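Lipase (Rhizopus chinensis, PDB 6A0W) is a secreted class 3 lipase of the alpha/beta-hydrolase fold, which probably hydrolyses ester bonds of lipids such as triacylglycerols with a serine nucleophile. Local coordinates at residues G92-S97 / K148-V153; K101-T106 / D156-Y161; S115-M120 / D231-V236. All blocks are in the same frame, centred on the assembly; numbering follows the deposited sequence.

Contact 1: G92-S97 / K148-V153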
loop_
_atom_site.group_PDB
_atom_site.type_symbol
_atom_site.label_atom_id
_atom_site.label_comp_id
_atom_site.label_asym_id
_atom_site.label_seq_id
_atom_site.Cartn_x
_atom_site.Cartn_y
_atom_site.Cartn_z
ATOM N N GLY A 92 12.613 -3.666 0.685
ATOM C CA GLY A 92 11.902 -3.859 -0.550
ATOM C C GLY A 92 12.703 -4.632 -1.554
ATOM O O GLY A 92 13.841 -5.062 -1.302
ATOM N N PHE A 93 12.070 -4.834 -2.689
ATOM C CA PHE A 93 12.652 -5.587 -3.755
ATOM C C PHE A 93 12.079 -5.189 -5.102
ATOM O O PHE A 93 11.006 -4.603 -5.179
ATOM C CB PHE A 93 12.485 -7.092 -3.517
ATOM C CG PHE A 93 11.061 -7.586 -3.521
ATOM C CD1 PHE A 93 10.450 -7.961 -4.711
ATOM C CD2 PHE A 93 10.442 -7.942 -2.334
ATOM C CE1 PHE A 93 9.161 -8.471 -4.707
ATOM C CE2 PHE A 93 9.162 -8.489 -2.319
ATOM C CZ PHE A 93 8.529 -8.777 -3.513
ATOM N N ILE A 94 12.778 -5.613 -6.156
ATOM C CA ILE A 94 12.314 -5.515 -7.504
ATOM C C ILE A 94 12.323 -6.960 -7.964
ATOM O O ILE A 94 13.328 -7.656 -7.817
ATOM C CB ILE A 94 13.327 -4.766 -8.410
ATOM C CG1 ILE A 94 13.642 -3.361 -7.890
ATOM C CG2 ILE A 94 12.867 -4.783 -9.852
ATOM C CD1 ILE A 94 12.429 -2.558 -7.609
ATOM N N LEU A 95 11.281 -7.322 -8.687
ATOM C CA LEU A 95 11.058 -8.665 -9.165
ATOM C C LEU A 95 10.484 -8.564 -10.573
ATOM O O LEU A 95 9.636 -7.719 -10.860
ATOM C CB LEU A 95 10.043 -9.357 -8.250
ATOM C CG LEU A 95 9.631 -10.786 -8.610
ATOM C CD1 LEU A 95 10.622 -11.731 -7.940
ATOM C CD2 LEU A 95 8.218 -11.022 -8.078
ATOM N N ARG A 96 10.898 -9.472 -11.446
ATOM C CA ARG A 96 10.347 -9.526 -12.774
ATOM C C ARG A 96 9.684 -10.886 -13.019
ATOM O O ARG A 96 10.257 -11.948 -12.700
ATOM C CB ARG A 96 11.441 -9.277 -13.815
ATOM C CG ARG A 96 10.866 -9.035 -15.196
ATOM C CD ARG A 96 11.944 -8.805 -16.258
ATOM N NE ARG A 96 12.462 -10.072 -16.712
ATOM C CZ ARG A 96 13.604 -10.637 -16.317
ATOM N NH1 ARG A 96 14.522 -9.964 -15.642
ATOM N NH2 ARG A 96 13.843 -11.889 -16.678
ATOM N N SER A 97 8.498 -10.820 -13.616
ATOM C CA SER A 97 7.799 -11.966 -14.181
ATOM C C SER A 97 7.724 -11.775 -15.693
ATOM O O SER A 97 6.981 -10.913 -16.196
ATOM C CB SER A 97 6.359 -12.034 -13.606
ATOM O OG SER A 97 5.592 -13.071 -14.227
ATOM N N LYS A 148 17.548 5.479 -3.903
ATOM C CA LYS A 148 18.857 5.262 -4.526
ATOM C C LYS A 148 19.011 3.811 -4.875
ATOM O O LYS A 148 19.726 3.469 -5.809
ATOM C CB LYS A 148 19.968 5.608 -3.526
ATOM C CG LYS A 148 19.912 7.059 -3.087
ATOM C CD LYS A 148 20.657 7.290 -1.784
ATOM C CE LYS A 148 20.971 8.767 -1.598
ATOM N NZ LYS A 148 21.581 8.985 -0.261
ATOM N N ASP A 149 18.422 2.937 -4.064
ATOM C CA ASP A 149 18.579 1.504 -4.274
ATOM C C ASP A 149 17.702 1.027 -5.427
ATOM O O ASP A 149 18.066 0.096 -6.137
ATOM C CB ASP A 149 18.194 0.742 -2.989
ATOM C CG ASP A 149 18.984 1.192 -1.787
ATOM O OD1 ASP A 149 20.177 1.476 -2.014
ATOM O OD2 ASP A 149 18.430 1.247 -0.653
ATOM N N TYR A 150 16.450 1.476 -5.490
ATOM C CA TYR A 150 15.528 0.818 -6.439
ATOM C C TYR A 150 15.354 1.506 -7.807
ATOM O O TYR A 150 15.072 0.825 -8.781
ATOM C CB TYR A 150 14.144 0.551 -5.794
ATOM C CG TYR A 150 13.165 1.637 -6.030
ATOM C CD1 TYR A 150 12.381 1.645 -7.162
ATOM C CD2 TYR A 150 13.075 2.703 -5.176
ATOM C CE1 TYR A 150 11.549 2.702 -7.435
ATOM C CE2 TYR A 150 12.218 3.753 -5.442
ATOM C CZ TYR A 150 11.468 3.756 -6.578
ATOM O OH TYR A 150 10.642 4.846 -6.875
ATOM N N PHE A 151 15.372 2.837 -7.834
ATOM C CA PHE A 151 15.046 3.599 -9.028
ATOM C C PHE A 151 15.888 3.212 -10.245
ATOM O O PHE A 151 15.318 2.903 -11.300
ATOM C CB PHE A 151 15.160 5.096 -8.741
ATOM C CG PHE A 151 14.449 5.958 -9.755
ATOM C CD1 PHE A 151 13.115 6.259 -9.605
ATOM C CD2 PHE A 151 15.108 6.419 -10.880
ATOM C CE1 PHE A 151 12.427 6.935 -10.575
ATOM C CE2 PHE A 151 14.428 7.110 -11.865
ATOM C CZ PHE A 151 13.088 7.377 -11.703
ATOM N N PRO A 152 17.231 3.098 -10.089
ATOM C CA PRO A 152 18.058 2.744 -11.278
ATOM C C PRO A 152 17.716 1.381 -11.804
ATOM O O PRO A 152 17.794 1.140 -12.998
ATOM C CB PRO A 152 19.502 2.725 -10.755
ATOM C CG PRO A 152 19.430 3.229 -9.335
ATOM C CD PRO A 152 18.048 3.657 -8.994
ATOM N N VAL A 153 17.387 0.473 -10.891
ATOM C CA VAL A 153 17.057 -0.892 -11.258
ATOM C C VAL A 153 15.736 -0.961 -12.025
ATOM O O VAL A 153 15.653 -1.687 -13.009
ATOM C CB VAL A 153 16.964 -1.787 -10.007
ATOM C CG1 VAL A 153 16.701 -3.228 -10.413
ATOM C CG2 VAL A 153 18.267 -1.689 -9.213
#
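I94 meets Y150 and V153 where strand 90-97 packs against helix 137-160, its CB directed at the helix. From CB the side chain divides. The CG2 branch lies anti to the backbone N and approaches V153 CG1 at 4.2 Å; the CG1 branch, beside that N (chi1 -57°), meets the same V153 methyl, with I94 CG1 4.0 Å from V153 CG1. One methyl of V153 therefore rests against both branches, and the two side chains slide past each other in opposite directions. At the tip, a second bend (chi2 -51°) carries I94 CD1 to 4.0 Å from Y150 CB, where the side chains cross at about a right angle. The tyrosine starts toward the strand but leads its ring elsewhere: chi1 of 93° is well off a staggered value, the ring packs edge-to-face with F107, and OH bonds to Y143 OH. I94 CD1 lies oblique to the ring, at neither face nor edge. I94 is paired through its backbone with I80 and K81 of strand 78-85. All the touching atoms are carbons at van der Waals spacing, which is consistent with dispersion and the burial of apolar surface rather than directional bonding.

Contact 2: K101-T106 / D156-Y161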
loop_
_atom_site.group_PDB
_atom_site.type_symbol
_atom_site.label_atom_id
_atom_site.label_comp_id
_atom_site.label_asym_id
_atom_site.label_seq_id
_atom_site.Cartn_x
_atom_site.Cartn_y
_atom_site.Cartn_z
ATOM N N LYS A 101 4.565 -10.425 -17.754
ATOM C CA LYS A 101 5.111 -9.187 -18.366
ATOM C C LYS A 101 5.008 -8.045 -17.352
ATOM O O LYS A 101 4.484 -7.005 -17.698
ATOM C CB LYS A 101 4.383 -8.877 -19.673
ATOM C CG LYS A 101 4.689 -9.834 -20.810
ATOM C CD LYS A 101 3.944 -9.522 -22.077
ATOM C CE LYS A 101 4.844 -9.018 -23.184
ATOM N NZ LYS A 101 4.117 -8.214 -24.194
ATOM N N THR A 102 5.519 -8.243 -16.157
ATOM C CA THR A 102 5.388 -7.236 -15.089
ATOM C C THR A 102 6.720 -7.040 -14.367
ATOM O O THR A 102 7.432 -8.016 -14.166
ATOM C CB THR A 102 4.330 -7.682 -14.063
ATOM O OG1 THR A 102 3.053 -7.839 -14.663
ATOM C CG2 THR A 102 4.181 -6.756 -12.879
ATOM N N ILE A 103 7.041 -5.810 -14.061
ATOM C CA ILE A 103 8.190 -5.496 -13.181
ATOM C C ILE A 103 7.565 -5.074 -11.854
ATOM O O ILE A 103 6.818 -4.105 -11.844
ATOM C CB ILE A 103 9.075 -4.384 -13.759
ATOM C CG1 ILE A 103 9.682 -4.783 -15.103
ATOM C CG2 ILE A 103 10.130 -3.996 -12.752
ATOM C CD1 ILE A 103 10.060 -3.625 -15.968
ATOM N N TYR A 104 7.836 -5.786 -10.797
ATOM C CA TYR A 104 7.232 -5.461 -9.490
ATOM C C TYR A 104 8.215 -4.669 -8.635
ATOM O O TYR A 104 9.366 -5.013 -8.580
ATOM C CB TYR A 104 6.902 -6.738 -8.721
ATOM C CG TYR A 104 5.853 -7.639 -9.314
ATOM C CD1 TYR A 104 6.186 -8.642 -10.196
ATOM C CD2 TYR A 104 4.528 -7.508 -8.958
ATOM C CE1 TYR A 104 5.229 -9.485 -10.718
ATOM C CE2 TYR A 104 3.554 -8.334 -9.475
ATOM C CZ TYR A 104 3.910 -9.334 -10.352
ATOM O OH TYR A 104 2.949 -10.144 -10.864
ATOM N N VAL A 105 7.728 -3.627 -8.029
ATOM C CA VAL A 105 8.492 -2.827 -7.047
ATOM C C VAL A 105 7.714 -3.020 -5.752
ATOM O O VAL A 105 6.599 -2.578 -5.708
ATOM C CB VAL A 105 8.595 -1.347 -7.444
ATOM C CG1 VAL A 105 9.414 -0.584 -6.434
ATOM C CG2 VAL A 105 9.181 -1.184 -8.830
ATOM N N THR A 106 8.275 -3.676 -4.772
ATOM C CA THR A 106 7.530 -3.986 -3.529
ATOM C C THR A 106 8.235 -3.406 -2.303
ATOM O O THR A 106 9.440 -3.533 -2.228
ATOM C CB THR A 106 7.367 -5.506 -3.389
ATOM O OG1 THR A 106 6.796 -6.044 -4.573
ATOM C CG2 THR A 106 6.534 -5.898 -2.197
ATOM N N ASP A 156 16.493 0.154 -15.483
ATOM C CA ASP A 156 17.278 -0.848 -16.194
ATOM C C ASP A 156 16.445 -2.012 -16.737
ATOM O O ASP A 156 16.663 -2.525 -17.840
ATOM C CB ASP A 156 18.399 -1.339 -15.250
ATOM C CG ASP A 156 19.554 -1.919 -16.008
ATOM O OD1 ASP A 156 20.283 -1.140 -16.687
ATOM O OD2 ASP A 156 19.653 -3.158 -16.015
ATOM N N GLN A 157 15.520 -2.492 -15.908
ATOM C CA GLN A 157 14.607 -3.551 -16.321
ATOM C C GLN A 157 13.632 -3.098 -17.425
ATOM O O GLN A 157 13.313 -3.850 -18.343
ATOM C CB GLN A 157 13.824 -4.034 -15.090
ATOM C CG GLN A 157 14.704 -4.827 -14.133
ATOM C CD GLN A 157 15.046 -6.184 -14.687
ATOM O OE1 GLN A 157 14.149 -6.975 -15.023
ATOM N NE2 GLN A 157 16.350 -6.505 -14.718
ATOM N N LEU A 158 13.137 -1.878 -17.298
ATOM C CA LEU A 158 12.228 -1.345 -18.270
ATOM C C LEU A 158 12.938 -1.128 -19.614
ATOM O O LEU A 158 12.414 -1.552 -20.661
ATOM C CB LEU A 158 11.660 -0.045 -17.728
ATOM C CG LEU A 158 10.455 0.602 -18.399
ATOM C CD1 LEU A 158 9.271 -0.353 -18.451
ATOM C CD2 LEU A 158 10.099 1.847 -17.613
ATOM N N THR A 159 14.186 -0.654 -19.583
ATOM C CA THR A 159 15.014 -0.660 -20.810
ATOM C C THR A 159 15.134 -2.036 -21.440
ATOM O O THR A 159 14.911 -2.203 -22.659
ATOM C CB THR A 159 16.427 -0.118 -20.550
ATOM O OG1 THR A 159 16.333 1.184 -19.959
ATOM C CG2 THR A 159 17.219 -0.015 -21.835
ATOM N N ALA A 160 15.355 -3.051 -20.613
ATOM C CA ALA A 160 15.497 -4.393 -21.140
ATOM C C ALA A 160 14.165 -5.060 -21.540
ATOM O O ALA A 160 14.139 -6.020 -22.330
ATOM C CB ALA A 160 16.271 -5.255 -20.159
ATOM N N TYR A 161 13.068 -4.571 -20.969
ATOM C CA TYR A 161 11.744 -5.185 -21.169
ATOM C C TYR A 161 10.707 -4.096 -21.346
ATOM O O TYR A 161 9.929 -3.822 -20.419
ATOM C CB TYR A 161 11.375 -6.031 -19.926
ATOM C CG TYR A 161 12.288 -7.218 -19.736
ATOM C CD1 TYR A 161 12.129 -8.369 -20.509
ATOM C CD2 TYR A 161 13.408 -7.136 -18.895
ATOM C CE1 TYR A 161 13.000 -9.429 -20.377
ATOM C CE2 TYR A 161 14.291 -8.187 -18.781
ATOM C CZ TYR A 161 14.086 -9.330 -19.524
ATOM O OH TYR A 161 14.910 -10.425 -19.335
#
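Y161 N has two backbone carbonyls within range, Q157 O at 2.7 Å and L158 O at 3.1 Å, and both bonds are weak; the three residues so joined are also the three that I103 touches across the contact. The shared amide marks the end of helix 137-160, since Y161 is the first residue to leave helical backbone angles. Ahead of it the regular bond from A160 N to D156 O, 3.1 Å, shows the last helical turn still intact. Against this turn I103 of strand 102-108 presses the tip of its longer branch. Its chi2 of 156° extends the chain, so that CD1 is the atom that reaches the helix. That methyl lies 3.8 Å from L158 N and 3.9 Å from Q157 CB, meeting the helix backbone as well as its side chains. I103 CD1 also comes within 4.2 Å of L158 CD1, while the carbonyl of Y161 is a looser neighbour, I103 CD1 to Y161 O measuring 4.5 Å. Q157 touches with its CB alone; the chain then bends at chi2 (-72°), and its OE1 accepts a hydrogen bond from R96 NH1 on the adjoining strand 90-97. At the entrance to strand 102-108, K101 and T102 both face S97, a G1 beta bulge. The contact rests on van der Waals packing of one methyl, partly against backbone atoms: it meets the CB of one helical residue and the branch end of the next, and Q157 gives its aliphatic root to I103 while committing its amide oxygen to R96, so one helical residue engages two neighbouring strands by different chemistry.

Contact 3: S115-M120 / D231-V236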
loop_
_atom_site.group_PDB
_atom_site.type_symbol
_atom_site.label_atom_id
_atom_site.label_comp_id
_atom_site.label_asym_id
_atom_site.label_seq_id
_atom_site.Cartn_x
_atom_site.Cartn_y
_atom_site.Cartn_z
ATOM N N SER A 115 3.300 -0.811 17.872
ATOM C CA SER A 115 4.102 0.360 18.261
ATOM C C SER A 115 4.194 1.383 17.131
ATOM O O SER A 115 4.239 2.579 17.371
ATOM C CB SER A 115 5.522 -0.065 18.715
ATOM O OG SER A 115 6.292 -0.619 17.653
ATOM N N ALA A 116 4.389 0.954 15.897
ATOM C CA ALA A 116 4.511 1.919 14.797
ATOM C C ALA A 116 3.294 2.863 14.729
ATOM O O ALA A 116 3.435 4.056 14.527
ATOM C CB ALA A 116 4.664 1.197 13.481
ATOM N N ILE A 117 2.114 2.335 15.001
ATOM C CA ILE A 117 0.905 3.152 14.978
ATOM C C ILE A 117 0.789 3.998 16.226
ATOM O O ILE A 117 0.456 5.193 16.149
ATOM C CB ILE A 117 -0.361 2.262 14.867
ATOM C CG1 ILE A 117 -0.340 1.459 13.573
ATOM C CG2 ILE A 117 -1.609 3.121 14.910
ATOM C CD1 ILE A 117 0.074 2.239 12.340
ATOM N N THR A 118 1.002 3.376 17.391
ATOM C CA THR A 118 0.906 4.117 18.658
ATOM C C THR A 118 1.970 5.219 18.754
ATOM O O THR A 118 1.670 6.286 19.206
ATOM C CB THR A 118 0.979 3.223 19.910
ATOM O OG1 THR A 118 2.297 2.706 20.023
ATOM C CG2 THR A 118 0.014 2.088 19.839
ATOM N N ASP A 119 3.164 5.033 18.203
ATOM C CA ASP A 119 4.218 6.054 18.334
ATOM C C ASP A 119 4.228 7.054 17.204
ATOM O O ASP A 119 5.145 7.869 17.116
ATOM C CB ASP A 119 5.598 5.383 18.391
ATOM C CG ASP A 119 5.785 4.543 19.656
ATOM O OD1 ASP A 119 4.888 4.621 20.527
ATOM O OD2 ASP A 119 6.734 3.722 19.714
ATOM N N MET A 120 3.346 6.874 16.219
ATOM C CA MET A 120 3.516 7.566 14.937
ATOM C C MET A 120 3.451 9.057 15.264
ATOM O O MET A 120 2.589 9.444 16.024
ATOM C CB MET A 120 2.367 7.204 13.973
ATOM C CG MET A 120 2.488 7.846 12.602
ATOM S SD MET A 120 1.167 7.296 11.497
ATOM C CE MET A 120 1.732 5.632 11.166
ATOM N N ASP A 231 -9.557 -2.543 9.890
ATOM C CA ASP A 231 -8.119 -2.184 9.984
ATOM C C ASP A 231 -7.946 -0.728 10.332
ATOM O O ASP A 231 -8.449 0.161 9.632
ATOM C CB ASP A 231 -7.443 -2.540 8.644
ATOM C CG ASP A 231 -5.973 -2.185 8.591
ATOM O OD1 ASP A 231 -5.452 -1.739 9.630
ATOM O OD2 ASP A 231 -5.340 -2.444 7.527
ATOM N N ILE A 232 -7.292 -0.465 11.465
ATOM C CA ILE A 232 -7.051 0.920 11.899
ATOM C C ILE A 232 -6.163 1.737 10.963
ATOM O O ILE A 232 -6.269 2.964 10.889
ATOM C CB ILE A 232 -6.465 0.965 13.308
ATOM C CG1 ILE A 232 -6.512 2.371 13.866
ATOM C CG2 ILE A 232 -5.069 0.364 13.383
ATOM C CD1 ILE A 232 -6.230 2.387 15.343
ATOM N N VAL A 233 -5.251 1.079 10.275
ATOM C CA VAL A 233 -4.127 1.829 9.724
ATOM C C VAL A 233 -4.541 2.851 8.630
ATOM O O VAL A 233 -3.926 3.939 8.500
ATOM C CB VAL A 233 -2.968 0.899 9.248
ATOM C CG1 VAL A 233 -1.830 1.750 8.689
ATOM C CG2 VAL A 233 -2.400 0.107 10.419
ATOM N N PRO A 234 -5.551 2.500 7.813
ATOM C CA PRO A 234 -5.965 3.476 6.808
ATOM C C PRO A 234 -6.668 4.698 7.368
ATOM O O PRO A 234 -7.099 5.579 6.602
ATOM C CB PRO A 234 -6.907 2.666 5.897
ATOM C CG PRO A 234 -6.337 1.270 5.974
ATOM C CD PRO A 234 -5.866 1.109 7.392
ATOM N N HIS A 235 -6.861 4.693 8.675
ATOM C CA HIS A 235 -7.508 5.788 9.354
ATOM C C HIS A 235 -6.532 6.626 10.163
ATOM O O HIS A 235 -6.972 7.445 10.967
ATOM C CB HIS A 235 -8.631 5.252 10.266
ATOM C CG HIS A 235 -9.621 4.414 9.526
ATOM N ND1 HIS A 235 -10.489 4.964 8.605
ATOM C CD2 HIS A 235 -9.692 3.071 9.357
ATOM C CE1 HIS A 235 -11.141 3.984 7.991
ATOM N NE2 HIS A 235 -10.663 2.825 8.407
ATOM N N VAL A 236 -5.232 6.444 9.944
ATOM C CA VAL A 236 -4.237 7.333 10.543
ATOM C C VAL A 236 -3.255 7.734 9.438
ATOM O O VAL A 236 -3.059 6.986 8.480
ATOM C CB VAL A 236 -3.451 6.665 11.700
ATOM C CG1 VAL A 236 -4.372 6.125 12.765
ATOM C CG2 VAL A 236 -2.575 5.552 11.172
#
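An Asx turn at D231, the probable acid of a Ser-His-Asp triad with S172 and H284, lies in the loop after strand 223-228 whose V233 and V236 receive I117 and M120. Helix 113-118, which carries I117, probably corresponds to the lid of related fungal lipases. The turn rests on V233 N, which donates to D231 OD1 at 2.9 Å along a nearly straight line (173°) but from above the carboxylate plane, 56° out of it. D231 OD2 is held separately by H284 ND1 and Y287 OH. A short 3-10 segment follows, indicated by the bonds H235 N to I232 O, 2.9 Å, and V236 N to V233 O, 3.2 Å. Across the contact I117 CD1 lies against both methyls of V233, 3.8 Å from V233 CG2 and 4.1 Å from V233 CG1; the side chains meet at a slant. M120 runs extended to its sulfur, which is carried to 4.1 Å from V236 CG2; the turn at chi3 (-73°) folds CE back toward I117. The same V236 methyl lies 4.4 Å from I117 CD1, so V236 CG2 touches both I117 and M120. V233 also touches H284, placing this apolar patch directly beside the putative triad. In the fold, helix 113-118 comes between strands 102-108 and 124-126, whereas the loop connects strand 223-228 to strand 248-252. V236 is tied by a backbone bond to R206, and M8 of the N-terminal strand 8-9 packs on I232 and H235.

From the N terminus, of the contact segments the chain first lays down 92-97, 101-106 and 115-120, and only afterwards their partners, 148-153, 156-161 and 231-236, in the same order. Contact 1 therefore closes first, then contact 2, then contact 3; each pair of loops crosses and none nests. Contacts 1 and 2 tie two successive antiparallel strands to two levels of helix 137-160, with centres 8 Å apart, and touch directly: L95 O lies 2.6 Å from Y104 N, a probable sheet bond. Contact 3 stands on the opposite side of the chain's centre, about 16 Å by nearest atoms from either, and joins helix 113-118 to the loop bearing the presumed catalytic acid.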